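Local coordinates for SusD superfamily protein (Bacteroides vulgatus ATCC 8482, PDB 3JQ0) that probably binds nutrients, most likely glycans, at the bacterial outer membrane, at residues Gln186-Glu191 with Ala213-Val217; Tyr207-Lys211 with Ala374-Glu380; Arg363-Leu369 with Glu437-Phe442. The contacts are given in a common frame with arbitrary orientation. Numbering follows the deposited sequence.

Interaction 1: residues Gln186-Glu191 with Ala213-Val217; sequences QMLKGE and AFENV
Two consecutive helices of the chain, 182-199 and 204-217, pack side by side here through Gln186-Glu191 and Ala213-Val217. Both segments are helical, and their short axes run nearly antiparallel, 159° between N-to-C directions (signed crossing -159°), approaching to 7.9 Å. The register is set by Gln186 and Ala213, whose CA atoms lie 5.0 Å apart. Such closeness depends on small residues: Ala213 CB sits 3.4 Å from Gln186 O and 3.7 Å from Gly190 N. Gly190 also lies beneath an aromatic ring. Phe214 has its CA-to-CB bond directed away, yet chi1 m (-64°) with chi2 -56° brings the ring back across the interface, so that Gly190 CA stands 3.7 Å from the ring centroid and 25° off its normal, a CH-pi contact. An ideal CB on Gly190 would fall 2.3 Å from Phe214 CE1, a clash. Met187, a selenomethionine, folds in an mmm rotamer that places SE at the edge of the same ring, 4.0 Å from Phe214 CD1, a Met-aromatic contact; its CG meets Val217 CG2 (chi1 t) at 3.8 Å. Gln186, with chi1 and chi2 both m, turns OE1 to accept a nearly straight hydrogen bond from Asn216 ND2 (3.2 Å, 173°). The other polar atoms of this pair are engaged elsewhere, Gln186 NE2 with Glu164 and Asn216 OD1 with Lys219. Tight antiparallel pairing of sequence-adjacent helices is the pattern of a helical hairpin, consistent with the TPR-like repeats of SusD-family proteins.

Interaction 2: residues Tyr207-Lys211 with Ala374-Glu380; sequences YTIAK and AKVLLGE
Tyr207, Lys211 and Leu378 lose the largest areas (92, 82 and 67 Å²) where Tyr207-Lys211, a stretch of helix 204-217, meets Ala374-Glu380 at the C-terminal end of helix 364-377. The backbones come nearest at Lys211 and Ala374, with CA atoms 5.3 Å apart and Ala374 CB 3.9 Å from Lys211 CA. Tyr207, chi1 m and chi2 -30°, offers one ring face to Leu377: Leu377 CB lies 3.8 Å from the ring centroid, only 15° off the normal, a CH-pi contact. The same tyrosine's CB touches Leu378 CG at 3.7 Å. Leu378, in the mt rotamer, reaches in between the aromatic residue and the lysine, its CD1 3.8 Å from Lys211 CE; its CD2 merely packs 3.6 Å from Thr208 OG1, which is hydrogen-bonded to Asn204 O. Lys211 (t, t, p, t) runs out straight, then bends at chi3, bringing NZ to Glu380 OE2 in a 2.6 Å salt bridge, in the Glu380 conformer given here. Glu380 gains its position from a Schellman motif: Gly379 takes positive phi (83°), Gly379 N bonds Val376 O (2.9 Å) and Glu380 N bonds Lys375 O (2.8 Å). Helix 182-199 flanks this contact through Arg198, which touches Tyr207 and Leu377. Chemically, an apolar, partly buried seam is closed at one margin by a short ionic bond, which joins the side chain of one helix to the turn that ends the other.

Interaction 3: residues Arg363-Leu369 with Glu437-Phe442; sequences RYADCLL and ERLREF
Arg363 ends strand 359-363 and occupies the N-cap position of helix 364-377; from there Arg363-Leu369 faces Glu437-Phe442, the last turn of helix 430-441 and the residue after it. The axes of helical parts 364-369 and 437-441 are nearly antiparallel (174°) but 11.0 Å apart, with CA pairs Ala365-Glu441 at 7.9 Å and Leu369-Arg438 at 7.1 Å, so side chains fill the gap. Arg363 (chi1 to chi3 m, t, m) sends NH1 to Glu441 OE2, a salt bridge of 2.8 Å whose hydrogen bond is nearly straight (N-H...O 168°), while a face of its guanidinium meets Phe442 CE1, 3.4 Å from NH2. Ala365 CB touches Glu441 OE2 at 3.4 Å. Next, Asp366 in chi1 t receives both terminal nitrogens of Arg438 on a single oxygen: OD1 is 2.8 Å from NH1 and 3.0 Å from NH2. Its CB also packs 3.6 Å from Phe442 CZ. One turn beyond Ala365, Leu369 (mt) packs through CD2 on Glu437 CG (3.8 Å), through CD1 on Phe442 CE2 (4.1 Å) and through CB beside the guanidinium edge at Arg438 NH1 (3.9 Å). Phe442, chi1 m, thus lies against Arg363, Asp366 and Leu369. The charges have further partners: Glu242 and Glu445 for Arg363, Asp451 for Arg438, Arg392 and Arg315 for Glu441, and Arg315 and Arg390 for Glu437. All eight touching residues being buried, the interface implies a core in which buried charges are paired in a branched ionic network around a leucine and a phenylalanine, in place of a purely apolar helix packing.

How the interactions relate
Helix 204-217 serves interactions 1 and 2, and helix 364-377 serves interactions 2 and 3, so the three contacts chain helices 182-199, 204-217, 364-377 and 430-441 together. Their centres lie about 12 Å (1 to 2), 14 Å (1 to 3) and 16 Å (2 to 3) apart. Interaction 1 is local, closing at Val217 before interaction 3 opens at Arg363; interaction 2 crosses both in sequence, spanning 162 intervening residues. Interactions 1 and 3 also touch directly: Met187 SE is 3.6 Å from Cys367 CA, and Phe214 O is 3.3 Å from Cys367 SG. The early helical hairpin and the later helices of the RagB/SusD part thereby pack against one another.

Interaction 1: residues Gln186-Glu191 with Ala213-Val217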
loop_
_atom_site.group_PDB
_atom_site.type_symbol
_atom_site.label_atom_id
_atom_site.label_comp_id
_atom_site.label_asym_id
_atom_site.label_seq_id
_atom_site.Cartn_x
_atom_site.Cartn_y
_atom_site.Cartn_z
ATOM N N GLN A 186 11.231 -10.056 6.217
ATOM C CA GLN A 186 10.577 -11.286 5.767
ATOM C C GLN A 186 9.355 -11.018 4.876
ATOM O O GLN A 186 9.156 -11.720 3.907
ATOM C CB GLN A 186 10.228 -12.205 6.926
ATOM C CG GLN A 186 11.458 -12.706 7.671
ATOM C CD GLN A 186 12.389 -13.483 6.775
ATOM O OE1 GLN A 186 11.993 -14.492 6.158
ATOM N NE2 GLN A 186 13.634 -13.024 6.692
HETATM N N MSE A 187 8.579 -9.960 5.179
HETATM C CA MSE A 187 7.485 -9.562 4.301
HETATM C C MSE A 187 8.022 -9.212 2.923
HETATM O O MSE A 187 7.499 -9.663 1.893
HETATM C CB MSE A 187 6.739 -8.348 4.878
HETATM C CG MSE A 187 5.719 -8.646 5.961
HETATM SE SE MSE A 187 4.273 -9.804 5.409
HETATM C CE MSE A 187 3.500 -8.747 4.050
ATOM N N LEU A 188 9.037 -8.365 2.861
ATOM C CA LEU A 188 9.612 -7.936 1.598
ATOM C C LEU A 188 10.190 -9.144 0.857
ATOM O O LEU A 188 10.042 -9.273 -0.358
ATOM C CB LEU A 188 10.691 -6.899 1.861
ATOM C CG LEU A 188 11.512 -6.499 0.638
ATOM C CD1 LEU A 188 10.652 -5.858 -0.445
ATOM C CD2 LEU A 188 12.650 -5.563 1.069
ATOM N N LYS A 189 10.831 -10.038 1.584
ATOM C CA LYS A 189 11.374 -11.271 0.978
ATOM C C LYS A 189 10.253 -12.080 0.318
ATOM O O LYS A 189 10.387 -12.558 -0.813
ATOM C CB LYS A 189 12.090 -12.075 2.044
ATOM C CG LYS A 189 12.780 -13.330 1.487
ATOM C CD LYS A 189 13.573 -14.070 2.534
ATOM C CE LYS A 189 14.360 -15.222 1.972
ATOM N NZ LYS A 189 15.068 -15.980 3.063
ATOM N N GLY A 190 9.139 -12.246 1.020
ATOM C CA GLY A 190 8.023 -12.964 0.441
ATOM C C GLY A 190 7.530 -12.278 -0.832
ATOM O O GLY A 190 7.284 -12.945 -1.864
ATOM N N GLU A 191 7.417 -10.942 -0.803
ATOM C CA GLU A 191 6.965 -10.249 -1.983
ATOM C C GLU A 191 7.938 -10.417 -3.140
ATOM O O GLU A 191 7.539 -10.615 -4.299
ATOM C CB GLU A 191 6.776 -8.743 -1.725
ATOM C CG GLU A 191 5.732 -8.432 -0.678
ATOM C CD GLU A 191 5.347 -6.968 -0.710
ATOM O OE1 GLU A 191 6.213 -6.075 -0.614
ATOM O OE2 GLU A 191 4.147 -6.718 -0.940
ATOM N N ALA A 213 9.086 -17.334 3.924
ATOM C CA ALA A 213 9.288 -15.975 4.408
ATOM C C ALA A 213 8.040 -15.426 5.095
ATOM O O ALA A 213 8.097 -14.879 6.210
ATOM C CB ALA A 213 9.748 -15.049 3.281
ATOM N N PHE A 214 6.875 -15.593 4.462
ATOM C CA PHE A 214 5.647 -15.167 5.087
ATOM C C PHE A 214 5.370 -15.903 6.380
ATOM O O PHE A 214 4.916 -15.308 7.376
ATOM C CB PHE A 214 4.455 -15.254 4.122
ATOM C CG PHE A 214 4.559 -14.329 2.922
ATOM C CD1 PHE A 214 4.734 -12.965 3.060
ATOM C CD2 PHE A 214 4.464 -14.830 1.636
ATOM C CE1 PHE A 214 4.805 -12.133 1.985
ATOM C CE2 PHE A 214 4.540 -13.997 0.539
ATOM C CZ PHE A 214 4.702 -12.652 0.711
ATOM N N GLU A 215 5.682 -17.201 6.424
ATOM C CA GLU A 215 5.552 -17.978 7.665
ATOM C C GLU A 215 6.452 -17.405 8.750
ATOM O O GLU A 215 6.068 -17.324 9.916
ATOM C CB GLU A 215 5.826 -19.448 7.420
ATOM C CG GLU A 215 4.837 -20.183 6.561
ATOM C CD GLU A 215 3.515 -20.515 7.201
ATOM O OE1 GLU A 215 3.221 -20.026 8.335
ATOM O OE2 GLU A 215 2.727 -21.261 6.522
ATOM N N ASN A 216 7.649 -16.999 8.358
ATOM C CA ASN A 216 8.595 -16.429 9.337
ATOM C C ASN A 216 8.116 -15.151 9.996
ATOM O O ASN A 216 8.468 -14.864 11.125
ATOM C CB ASN A 216 9.952 -16.173 8.733
ATOM C CG ASN A 216 10.773 -17.394 8.562
ATOM O OD1 ASN A 216 10.540 -18.447 9.155
ATOM N ND2 ASN A 216 11.783 -17.246 7.710
ATOM N N VAL A 217 7.296 -14.386 9.279
ATOM C CA VAL A 217 6.721 -13.161 9.874
ATOM C C VAL A 217 5.994 -13.452 11.186
ATOM O O VAL A 217 6.036 -12.640 12.129
ATOM C CB VAL A 217 5.766 -12.494 8.831
ATOM C CG1 VAL A 217 4.949 -11.374 9.468
ATOM C CG2 VAL A 217 6.542 -12.019 7.616
#

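Interaction 2: residues Tyr207-Lys211 with Ala374-Glu380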
loop_
_atom_site.group_PDB
_atom_site.type_symbol
_atom_site.label_atom_id
_atom_site.label_comp_id
_atom_site.label_asym_id
_atom_site.label_seq_id
_atom_site.Cartn_x
_atom_site.Cartn_y
_atom_site.Cartn_z
ATOM N N TYR A 207 8.390 -19.709 -5.120
ATOM C CA TYR A 207 7.148 -19.686 -4.318
ATOM C C TYR A 207 7.358 -20.330 -2.960
ATOM O O TYR A 207 6.810 -19.854 -1.954
ATOM C CB TYR A 207 6.027 -20.378 -5.081
ATOM C CG TYR A 207 5.660 -19.762 -6.417
ATOM C CD1 TYR A 207 5.800 -18.398 -6.691
ATOM C CD2 TYR A 207 5.182 -20.574 -7.436
ATOM C CE1 TYR A 207 5.394 -17.875 -7.892
ATOM C CE2 TYR A 207 4.800 -20.077 -8.675
ATOM C CZ TYR A 207 4.903 -18.712 -8.876
ATOM O OH TYR A 207 4.508 -18.120 -10.066
ATOM N N THR A 208 8.160 -21.392 -2.899
ATOM C CA THR A 208 8.478 -22.018 -1.621
ATOM C C THR A 208 9.252 -21.086 -0.703
ATOM O O THR A 208 8.958 -20.941 0.477
ATOM C CB THR A 208 9.230 -23.354 -1.835
ATOM O OG1 THR A 208 8.371 -24.249 -2.523
ATOM C CG2 THR A 208 9.732 -23.940 -0.543
ATOM N N ILE A 209 10.262 -20.398 -1.251
ATOM C CA ILE A 209 10.990 -19.389 -0.469
ATOM C C ILE A 209 10.038 -18.314 0.045
ATOM O O ILE A 209 10.110 -17.895 1.190
ATOM C CB ILE A 209 12.181 -18.805 -1.281
ATOM C CG1 ILE A 209 13.215 -19.923 -1.539
ATOM C CG2 ILE A 209 12.804 -17.639 -0.557
ATOM C CD1 ILE A 209 14.201 -19.576 -2.614
ATOM N N ALA A 210 9.175 -17.841 -0.835
ATOM C CA ALA A 210 8.202 -16.830 -0.439
ATOM C C ALA A 210 7.294 -17.306 0.688
ATOM O O ALA A 210 7.082 -16.583 1.673
ATOM C CB ALA A 210 7.355 -16.394 -1.659
ATOM N N LYS A 211 6.726 -18.498 0.523
ATOM C CA LYS A 211 5.857 -19.085 1.539
ATOM C C LYS A 211 6.567 -19.109 2.881
ATOM O O LYS A 211 6.030 -18.727 3.910
ATOM C CB LYS A 211 5.443 -20.496 1.128
ATOM C CG LYS A 211 4.643 -21.234 2.190
ATOM C CD LYS A 211 4.219 -22.619 1.768
ATOM C CE LYS A 211 5.346 -23.544 1.481
ATOM N NZ LYS A 211 4.960 -24.990 1.456
ATOM N N ALA A 374 1.051 -17.464 -2.091
ATOM C CA ALA A 374 2.174 -18.370 -2.266
ATOM C C ALA A 374 1.675 -19.812 -2.223
ATOM O O ALA A 374 2.077 -20.645 -3.041
ATOM C CB ALA A 374 3.231 -18.122 -1.183
ATOM N N LYS A 375 0.809 -20.131 -1.255
ATOM C CA LYS A 375 0.233 -21.444 -1.177
ATOM C C LYS A 375 -0.498 -21.818 -2.464
ATOM O O LYS A 375 -0.248 -22.877 -3.053
ATOM C CB LYS A 375 -0.690 -21.529 0.019
ATOM C CG LYS A 375 0.054 -21.719 1.344
ATOM C CD LYS A 375 -0.909 -21.861 2.535
ATOM C CE LYS A 375 -0.179 -22.197 3.817
ATOM N NZ LYS A 375 -1.113 -22.523 4.943
ATOM N N VAL A 376 -1.387 -20.973 -2.943
ATOM C CA VAL A 376 -2.142 -21.286 -4.157
ATOM C C VAL A 376 -1.228 -21.560 -5.341
ATOM O O VAL A 376 -1.436 -22.470 -6.125
ATOM C CB VAL A 376 -3.178 -20.183 -4.489
ATOM C CG1 VAL A 376 -3.753 -20.347 -5.890
ATOM C CG2 VAL A 376 -4.263 -20.170 -3.446
ATOM N N LEU A 377 -0.196 -20.725 -5.477
ATOM C CA LEU A 377 0.755 -20.871 -6.567
ATOM C C LEU A 377 1.487 -22.198 -6.530
ATOM O O LEU A 377 1.912 -22.706 -7.562
ATOM C CB LEU A 377 1.683 -19.658 -6.651
ATOM C CG LEU A 377 1.013 -18.358 -7.052
ATOM C CD1 LEU A 377 1.854 -17.159 -6.751
ATOM C CD2 LEU A 377 0.609 -18.415 -8.537
ATOM N N LEU A 378 1.662 -22.746 -5.330
ATOM C CA LEU A 378 2.214 -24.080 -5.072
ATOM C C LEU A 378 1.182 -25.183 -5.063
ATOM O O LEU A 378 1.577 -26.337 -4.918
ATOM C CB LEU A 378 2.889 -24.058 -3.694
ATOM C CG LEU A 378 4.194 -23.289 -3.650
ATOM C CD1 LEU A 378 4.625 -23.000 -2.238
ATOM C CD2 LEU A 378 5.312 -23.999 -4.458
ATOM N N GLY A 379 -0.086 -24.907 -5.313
ATOM C CA GLY A 379 -1.126 -25.899 -5.297
ATOM C C GLY A 379 -1.682 -26.211 -3.920
ATOM O O GLY A 379 -2.482 -27.117 -3.788
ATOM N N GLU A 380 -1.287 -25.464 -2.904
ATOM C CA GLU A 380 -1.739 -25.682 -1.542
ATOM C C GLU A 380 -3.035 -24.924 -1.216
ATOM O O GLU A 380 -3.420 -23.984 -1.908
ATOM C CB GLU A 380 -0.650 -25.278 -0.554
ATOM C CG GLU A 380 0.660 -26.051 -0.715
ATOM C CD GLU A 380 1.687 -25.633 0.364
ATOM O OE1 GLU A 380 1.313 -25.344 1.515
ATOM O OE2 GLU A 380 2.888 -25.549 0.064
#

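Interaction 3: residues Arg363-Leu369 with Glu437-Phe442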
loop_
_atom_site.group_PDB
_atom_site.type_symbol
_atom_site.label_atom_id
_atom_site.label_comp_id
_atom_site.label_asym_id
_atom_site.label_seq_id
_atom_site.Cartn_x
_atom_site.Cartn_y
_atom_site.Cartn_z
ATOM N N ARG A 363 0.956 -5.027 7.140
ATOM C CA ARG A 363 0.016 -5.458 8.169
ATOM C C ARG A 363 -0.084 -6.951 8.230
ATOM O O ARG A 363 0.121 -7.625 7.195
ATOM C CB ARG A 363 -1.481 -4.904 7.799
ATOM C CG ARG A 363 -1.650 -3.460 7.954
ATOM C CD ARG A 363 -3.006 -3.060 8.091
ATOM N NE ARG A 363 -3.845 -3.042 6.906
ATOM C CZ ARG A 363 -4.898 -3.813 6.716
ATOM N NH1 ARG A 363 -5.189 -4.867 7.457
ATOM N NH2 ARG A 363 -5.703 -3.510 5.710
ATOM N N TYR A 364 -0.504 -7.510 9.366
ATOM C CA TYR A 364 -0.622 -8.947 9.458
ATOM C C TYR A 364 -1.639 -9.534 8.439
ATOM O O TYR A 364 -1.399 -10.623 7.925
ATOM C CB TYR A 364 -0.931 -9.397 10.872
ATOM C CG TYR A 364 -0.792 -10.881 11.062
ATOM C CD1 TYR A 364 0.439 -11.486 10.977
ATOM C CD2 TYR A 364 -1.874 -11.700 11.327
ATOM C CE1 TYR A 364 0.577 -12.851 11.144
ATOM C CE2 TYR A 364 -1.741 -13.058 11.517
ATOM C CZ TYR A 364 -0.514 -13.635 11.424
ATOM O OH TYR A 364 -0.322 -14.986 11.577
ATOM N N ALA A 365 -2.730 -8.832 8.112
ATOM C CA ALA A 365 -3.633 -9.372 7.086
ATOM C C ALA A 365 -2.892 -9.546 5.761
ATOM O O ALA A 365 -3.257 -10.402 4.955
ATOM C CB ALA A 365 -4.864 -8.506 6.898
ATOM N N ASP A 366 -1.927 -8.657 5.483
ATOM C CA ASP A 366 -1.113 -8.733 4.249
ATOM C C ASP A 366 -0.268 -10.001 4.291
ATOM O O ASP A 366 -0.229 -10.744 3.307
ATOM C CB ASP A 366 -0.273 -7.433 4.169
ATOM C CG ASP A 366 0.399 -7.161 2.848
ATOM O OD1 ASP A 366 0.160 -7.897 1.870
ATOM O OD2 ASP A 366 1.131 -6.154 2.817
ATOM N N CYS A 367 0.380 -10.274 5.425
ATOM C CA CYS A 367 1.100 -11.540 5.599
ATOM C C CYS A 367 0.171 -12.710 5.234
ATOM O O CYS A 367 0.528 -13.582 4.473
ATOM C CB CYS A 367 1.601 -11.622 7.044
ATOM S SG CYS A 367 2.328 -13.218 7.477
ATOM N N LEU A 368 -0.993 -12.763 5.851
ATOM C CA LEU A 368 -1.885 -13.901 5.629
ATOM C C LEU A 368 -2.298 -14.048 4.167
ATOM O O LEU A 368 -2.320 -15.161 3.645
ATOM C CB LEU A 368 -3.137 -13.802 6.536
ATOM C CG LEU A 368 -2.885 -13.931 8.031
ATOM C CD1 LEU A 368 -4.256 -13.852 8.765
ATOM C CD2 LEU A 368 -2.112 -15.214 8.382
ATOM N N LEU A 369 -2.659 -12.941 3.520
ATOM C CA LEU A 369 -3.147 -13.041 2.156
ATOM C C LEU A 369 -2.027 -13.339 1.158
ATOM O O LEU A 369 -2.284 -13.985 0.135
ATOM C CB LEU A 369 -3.980 -11.810 1.784
ATOM C CG LEU A 369 -5.298 -11.725 2.592
ATOM C CD1 LEU A 369 -5.983 -10.390 2.270
ATOM C CD2 LEU A 369 -6.247 -12.922 2.330
ATOM N N GLU A 437 -10.109 -10.468 -2.070
ATOM C CA GLU A 437 -9.907 -10.258 -0.638
ATOM C C GLU A 437 -8.965 -9.076 -0.416
ATOM O O GLU A 437 -9.216 -8.235 0.465
ATOM C CB GLU A 437 -9.417 -11.509 0.054
ATOM C CG GLU A 437 -9.665 -11.475 1.553
ATOM C CD GLU A 437 -11.138 -11.488 1.903
ATOM O OE1 GLU A 437 -11.934 -12.108 1.138
ATOM O OE2 GLU A 437 -11.517 -10.860 2.912
ATOM N N ARG A 438 -7.881 -9.007 -1.170
ATOM C CA ARG A 438 -6.943 -7.924 -1.044
ATOM C C ARG A 438 -7.546 -6.592 -1.445
ATOM O O ARG A 438 -7.245 -5.549 -0.847
ATOM C CB ARG A 438 -5.645 -8.187 -1.836
ATOM C CG ARG A 438 -4.814 -9.302 -1.256
ATOM C CD ARG A 438 -3.495 -9.477 -1.993
ATOM N NE ARG A 438 -2.584 -8.391 -1.836
ATOM C CZ ARG A 438 -1.827 -8.172 -0.789
ATOM N NH1 ARG A 438 -1.873 -8.953 0.267
ATOM N NH2 ARG A 438 -0.977 -7.138 -0.803
ATOM N N LEU A 439 -8.419 -6.599 -2.452
ATOM C CA LEU A 439 -9.102 -5.383 -2.872
ATOM C C LEU A 439 -9.936 -4.827 -1.698
ATOM O O LEU A 439 -9.876 -3.651 -1.363
ATOM C CB LEU A 439 -9.955 -5.632 -4.122
ATOM C CG LEU A 439 -10.815 -4.474 -4.607
ATOM C CD1 LEU A 439 -10.068 -3.186 -4.823
ATOM C CD2 LEU A 439 -11.590 -4.903 -5.818
ATOM N N ARG A 440 -10.728 -5.713 -1.104
ATOM C CA ARG A 440 -11.566 -5.342 0.022
ATOM C C ARG A 440 -10.751 -4.893 1.221
ATOM O O ARG A 440 -11.199 -4.007 1.986
ATOM C CB ARG A 440 -12.478 -6.533 0.389
ATOM C CG ARG A 440 -13.558 -6.783 -0.646
ATOM C CD ARG A 440 -14.386 -8.011 -0.329
ATOM N NE ARG A 440 -15.512 -8.116 -1.254
ATOM C CZ ARG A 440 -16.250 -9.201 -1.449
ATOM N NH1 ARG A 440 -15.925 -10.354 -0.897
ATOM N NH2 ARG A 440 -17.295 -9.108 -2.255
ATOM N N GLU A 441 -9.587 -5.490 1.465
ATOM C CA GLU A 441 -8.819 -5.303 2.672
ATOM C C GLU A 441 -7.961 -4.014 2.591
ATOM O O GLU A 441 -7.702 -3.417 3.645
ATOM C CB GLU A 441 -7.923 -6.540 2.867
ATOM C CG GLU A 441 -7.158 -6.576 4.165
ATOM C CD GLU A 441 -7.995 -6.668 5.450
ATOM O OE1 GLU A 441 -9.133 -7.177 5.361
ATOM O OE2 GLU A 441 -7.439 -6.292 6.536
ATOM N N PHE A 442 -7.482 -3.622 1.408
ATOM C CA PHE A 442 -6.369 -2.699 1.279
ATOM C C PHE A 442 -6.663 -1.421 0.513
ATOM O O PHE A 442 -5.740 -0.755 0.051
ATOM C CB PHE A 442 -5.124 -3.395 0.674
ATOM C CG PHE A 442 -4.559 -4.466 1.587
ATOM C CD1 PHE A 442 -3.967 -4.109 2.796
ATOM C CD2 PHE A 442 -4.632 -5.806 1.252
ATOM C CE1 PHE A 442 -3.446 -5.090 3.656
ATOM C CE2 PHE A 442 -4.124 -6.756 2.096
ATOM C CZ PHE A 442 -3.601 -6.416 3.315
#